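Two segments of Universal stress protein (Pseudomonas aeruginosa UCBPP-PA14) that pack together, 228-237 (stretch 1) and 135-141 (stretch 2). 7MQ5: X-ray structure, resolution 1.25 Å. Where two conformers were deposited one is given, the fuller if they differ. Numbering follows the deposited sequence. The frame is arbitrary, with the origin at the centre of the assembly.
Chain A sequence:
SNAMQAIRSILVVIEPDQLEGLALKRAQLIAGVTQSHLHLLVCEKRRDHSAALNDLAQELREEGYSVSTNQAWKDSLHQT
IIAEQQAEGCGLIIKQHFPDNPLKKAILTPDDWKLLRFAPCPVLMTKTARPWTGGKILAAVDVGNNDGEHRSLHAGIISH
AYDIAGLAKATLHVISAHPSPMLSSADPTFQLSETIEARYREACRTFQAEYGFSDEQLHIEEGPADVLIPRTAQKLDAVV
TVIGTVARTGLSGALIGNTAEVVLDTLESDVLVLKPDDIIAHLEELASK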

ATOM      1  N   LEU A 228       0.428  12.076 -13.560  0.50 11.87           N
ATOM      2  CA  LEU A 228       0.094  13.131 -12.566  0.50 11.98           C
ATOM      3  C   LEU A 228       0.351  12.641 -11.137  0.50 11.48           C
ATOM      4  O   LEU A 228       0.850  13.445 -10.326  0.50 11.68           O
ATOM      5  CB  LEU A 228      -1.360  13.566 -12.751  0.50 13.17           C
ATOM      6  CG  LEU A 228      -1.648  14.331 -14.041  0.50 15.25           C
ATOM      7  CD1 LEU A 228      -3.124  14.668 -14.156  0.50 18.68           C
ATOM      8  CD2 LEU A 228      -0.804  15.591 -14.127  0.50 15.95           C
ATOM      9  N   ILE A 229       0.060  11.373 -10.848  1.00 10.89           N
ATOM     10  CA  ILE A 229       0.250  10.848  -9.464  1.00 10.39           C
ATOM     11  C   ILE A 229       1.738  10.909  -9.122  1.00  9.96           C
ATOM     12  O   ILE A 229       2.107  11.482  -8.096  1.00 10.32           O
ATOM     13  CB  ILE A 229      -0.410   9.474  -9.266  1.00 11.14           C
ATOM     14  CG1 ILE A 229      -1.938   9.583  -9.345  1.00 11.73           C
ATOM     15  CG2 ILE A 229       0.056   8.837  -7.964  1.00 11.90           C
ATOM     16  CD1 ILE A 229      -2.642   8.270  -9.559  1.00 13.05           C
ATOM     17  N   PRO A 230       2.664  10.358  -9.941  1.00 10.27           N
ATOM     18  CA  PRO A 230       4.081  10.479  -9.606  1.00 10.90           C
ATOM     19  C   PRO A 230       4.588  11.934  -9.575  1.00 10.40           C
ATOM     20  O   PRO A 230       5.459  12.256  -8.781  1.00 10.74           O
ATOM     21  CB  PRO A 230       4.786   9.641 -10.682  1.00 13.02           C
ATOM     22  CG  PRO A 230       3.729   8.665 -11.140  1.00 13.89           C
ATOM     23  CD  PRO A 230       2.427   9.435 -11.067  1.00 11.50           C
ATOM     24  N   ARG A 231       4.063  12.810 -10.433  0.65 10.83           N
ATOM     25  CA  ARG A 231       4.563  14.213 -10.375  0.65 11.58           C
ATOM     26  C   ARG A 231       4.232  14.829  -9.016  0.65 10.31           C
ATOM     27  O   ARG A 231       5.071  15.549  -8.439  0.65 10.79           O
ATOM     28  CB  ARG A 231       3.938  15.081 -11.464  0.65 12.96           C
ATOM     29  CG  ARG A 231       4.462  14.794 -12.855  0.65 13.12           C
ATOM     30  CD  ARG A 231       3.682  15.624 -13.845  0.65 13.66           C
ATOM     31  NE  ARG A 231       3.987  15.290 -15.216  0.65 14.26           N
ATOM     32  CZ  ARG A 231       3.341  15.823 -16.257  0.65 15.02           C
ATOM     33  NH1 ARG A 231       2.342  16.661 -16.043  0.65 16.50           N
ATOM     34  NH2 ARG A 231       3.662  15.497 -17.494  0.65 16.44           N
ATOM     35  N   THR A 232       3.016  14.592  -8.538  1.00 11.25           N
ATOM     36  CA  THR A 232       2.631  15.198  -7.244  1.00 11.38           C
ATOM     37  C   THR A 232       3.455  14.569  -6.124  1.00 10.28           C
ATOM     38  O   THR A 232       3.898  15.295  -5.228  1.00 11.06           O
ATOM     39  CB  THR A 232       1.124  15.069  -7.036  1.00 12.58           C
ATOM     40  OG1 THR A 232       0.478  15.689  -8.146  1.00 16.86           O
ATOM     41  CG2 THR A 232       0.681  15.685  -5.733  1.00 12.66           C
ATOM     42  N   ALA A 233       3.658  13.257  -6.171  1.00 10.34           N
ATOM     43  CA  ALA A 233       4.474  12.605  -5.130  1.00 10.99           C
ATOM     44  C   ALA A 233       5.875  13.206  -5.119  1.00 11.26           C
ATOM     45  O   ALA A 233       6.415  13.470  -4.035  1.00 12.42           O
ATOM     46  CB  ALA A 233       4.533  11.113  -5.363  1.00 10.82           C
ATOM     47  N   GLN A 234       6.437  13.433  -6.298  1.00 11.30           N
ATOM     48  CA  GLN A 234       7.818  13.961  -6.369  1.00 12.48           C
ATOM     49  C   GLN A 234       7.850  15.410  -5.856  1.00 12.28           C
ATOM     50  O   GLN A 234       8.751  15.761  -5.073  1.00 14.56           O
ATOM     51  CB  GLN A 234       8.332  13.883  -7.807  1.00 13.94           C
ATOM     52  CG  GLN A 234       9.785  14.298  -7.933  1.00 17.50           C
ATOM     53  CD  GLN A 234      10.720  13.340  -7.244  1.00 21.71           C
ATOM     54  OE1 GLN A 234      11.494  13.726  -6.371  1.00 29.10           O
ATOM     55  NE2 GLN A 234      10.610  12.069  -7.600  1.00 25.25           N
ATOM     56  N   LYS A 235       6.880  16.229  -6.260  1.00 12.58           N
ATOM     57  CA  LYS A 235       6.862  17.658  -5.848  1.00 14.10           C
ATOM     58  C   LYS A 235       6.712  17.768  -4.324  1.00 13.69           C
ATOM     59  O   LYS A 235       7.363  18.631  -3.719  1.00 15.38           O
ATOM     60  CB  LYS A 235       5.739  18.396  -6.584  1.00 16.61           C
ATOM     61  CG  LYS A 235       5.609  19.877  -6.248  1.00 20.84           C
ATOM     62  CD  LYS A 235       6.836  20.707  -6.576  1.00 24.44           C
ATOM     63  CE  LYS A 235       6.684  22.162  -6.184  1.00 31.56           C
ATOM     64  NZ  LYS A 235       7.851  22.956  -6.622  1.00 36.91           N
ATOM     65  N   LEU A 236       5.896  16.909  -3.721  1.00 12.88           N
ATOM     66  CA  LEU A 236       5.675  16.912  -2.248  1.00 13.61           C
ATOM     67  C   LEU A 236       6.783  16.137  -1.523  1.00 13.91           C
ATOM     68  O   LEU A 236       6.792  16.154  -0.283  1.00 16.21           O
ATOM     69  CB  LEU A 236       4.338  16.235  -1.931  1.00 13.69           C
ATOM     70  CG  LEU A 236       3.083  16.961  -2.398  1.00 15.67           C
ATOM     71  CD1 LEU A 236       1.851  16.101  -2.155  1.00 16.68           C
ATOM     72  CD2 LEU A 236       2.936  18.312  -1.709  1.00 18.75           C
ATOM     73  N   ASP A 237       7.637  15.429  -2.264  1.00 13.76           N
ATOM     74  CA  ASP A 237       8.614  14.501  -1.631  1.00 14.74           C
ATOM     75  C   ASP A 237       7.822  13.542  -0.720  1.00 13.02           C
ATOM     76  O   ASP A 237       8.273  13.255   0.407  1.00 14.08           O
ATOM     77  CB  ASP A 237       9.723  15.247  -0.885  1.00 16.96           C
ATOM     78  CG  ASP A 237      10.955  14.408  -0.588  1.00 22.34           C
ATOM     79  OD1 ASP A 237      11.141  13.370  -1.253  1.00 24.60           O
ATOM     80  OD2 ASP A 237      11.740  14.821   0.290  1.00 28.81           O
TER
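Stretch 2 (135-141) GKILAAV

No direct hydrogen bond joins the two segments; the polar links between them pass through two water molecules, both where the helix ends. Water 1 accepts from K136 N (2.9 Å) and donates to D237 O (2.8 Å). Water 2 donates to L236 O (2.7 Å) and accepts a weak bond from K136 NZ (3.2 Å). L236 O, at the end of the helix, takes a hydrogen bond from water 2. D237, with phi/psi of 54/43, closes the helix in a Schellman motif, and its N bonds back to Q234 O at 3.0 Å.

Stretch 2 is an extended strand from K136 to V141, running nearly antiparallel to the helix: the axes make 167° between their N-to-C directions and approach to 9.5 Å. The register therefore descends the helix as the strand advances, pairing K136 with L236, L138 with A233 and A140 with I229, with CA atoms 6.8 to 6.9 Å apart. Strand alternation turns K136, L138 and A140 toward the helix, while I137 and V141 point away.

L138, with chi1 t and chi2 p, lies at the centre. Its branched end spreads over several helical residues: L138 CD2 lies 3.8 Å from A233 CB, and L138 CD1 lies 4.0 Å from L236 CD1 and 4.1 Å from T232 CG2. At A233, whose methyl points sideways, the leucine lies close to the helix backbone, with L138 CD2 3.7 Å from A233 N. At A140 the sizes are reversed: the strand offers a methyl and I229 reaches across, I229 CD1 meeting A140 CB at 3.8 Å. K136 suits the more open end, passing its aliphatic chain across the end of the helix, with K136 CD 3.4 Å from L236 O, while its extended chain carries the amine on to water 2.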

ATOM      1  N   GLY A 135       6.681  13.252   7.746  1.00 15.19           N
ATOM      2  CA  GLY A 135       6.686  13.399   6.277  1.00 15.58           C
ATOM      3  C   GLY A 135       5.334  13.775   5.696  1.00 13.63           C
ATOM      4  O   GLY A 135       4.459  14.276   6.428  1.00 14.84           O
ATOM      5  N   LYS A 136       5.178  13.542   4.398  1.00 13.17           N
ATOM      6  CA  LYS A 136       3.914  13.827   3.676  1.00 12.06           C
ATOM      7  C   LYS A 136       3.345  12.520   3.125  1.00 11.17           C
ATOM      8  O   LYS A 136       4.087  11.736   2.501  1.00 11.13           O
ATOM      9  CB  LYS A 136       4.148  14.863   2.578  1.00 13.96           C
ATOM     10  CG  LYS A 136       4.616  16.208   3.120  1.00 16.77           C
ATOM     11  CD  LYS A 136       4.671  17.298   2.086  1.00 20.80           C
ATOM     12  CE  LYS A 136       5.189  18.604   2.654  1.00 28.10           C
ATOM     13  NZ  LYS A 136       5.378  19.630   1.604  1.00 36.55           N
ATOM     14  N   ILE A 137       2.062  12.307   3.372  1.00 10.87           N
ATOM     15  CA  ILE A 137       1.308  11.111   2.915  1.00 10.70           C
ATOM     16  C   ILE A 137       0.402  11.564   1.771  1.00 10.82           C
ATOM     17  O   ILE A 137      -0.350  12.527   1.965  1.00 12.81           O
ATOM     18  CB  ILE A 137       0.482  10.521   4.074  1.00 10.83           C
ATOM     19  CG1 ILE A 137       1.288  10.417   5.375  1.00 12.15           C
ATOM     20  CG2 ILE A 137      -0.155   9.195   3.658  1.00 10.98           C
ATOM     21  CD1 ILE A 137       2.579   9.639   5.265  1.00 12.57           C
ATOM     22  N   LEU A 138       0.469  10.869   0.642  1.00  9.68           N
ATOM     23  CA  LEU A 138      -0.324  11.243  -0.544  1.00  9.75           C
ATOM     24  C   LEU A 138      -1.367  10.166  -0.837  1.00  9.28           C
ATOM     25  O   LEU A 138      -1.001   9.008  -0.965  1.00 10.93           O
ATOM     26  CB  LEU A 138       0.608  11.417  -1.744  1.00 10.30           C
ATOM     27  CG  LEU A 138      -0.078  11.804  -3.049  1.00 10.66           C
ATOM     28  CD1 LEU A 138      -0.793  13.148  -2.933  1.00 11.26           C
ATOM     29  CD2 LEU A 138       0.949  11.818  -4.163  1.00 12.25           C
ATOM     30  N   ALA A 139      -2.629  10.564  -0.931  1.00 10.27           N
ATOM     31  CA  ALA A 139      -3.729   9.658  -1.331  1.00 10.28           C
ATOM     32  C   ALA A 139      -4.089   9.956  -2.788  1.00 10.50           C
ATOM     33  O   ALA A 139      -4.279  11.135  -3.115  1.00 11.99           O
ATOM     34  CB  ALA A 139      -4.920   9.859  -0.428  1.00 11.37           C
ATOM     35  N   ALA A 140      -4.217   8.929  -3.629  1.00  9.93           N
ATOM     36  CA  ALA A 140      -4.590   9.110  -5.047  1.00 11.59           C
ATOM     37  C   ALA A 140      -6.041   8.671  -5.255  1.00 12.14           C
ATOM     38  O   ALA A 140      -6.367   7.513  -4.983  1.00 13.36           O
ATOM     39  CB  ALA A 140      -3.656   8.331  -5.942  1.00 13.05           C
ATOM     40  N   VAL A 141      -6.879   9.588  -5.725  1.00 14.16           N
ATOM     41  CA  VAL A 141      -8.306   9.296  -6.017  1.00 16.35           C
ATOM     42  C   VAL A 141      -8.682   9.923  -7.369  1.00 19.99           C
ATOM     43  O   VAL A 141      -7.804  10.514  -8.044  1.00 19.40           O
ATOM     44  CB  VAL A 141      -9.188   9.840  -4.880  1.00 19.25           C
ATOM     45  CG1 VAL A 141      -8.837   9.215  -3.535  1.00 18.97           C
ATOM     46  CG2 VAL A 141      -9.112  11.360  -4.815  1.00 21.41           C
TER
HETATM   47  O   HOH W   1       7.721  13.375   3.122  1.00 17.14           O
HETATM   48  O   HOH W   2       8.046  17.880   1.408  1.00 42.68           O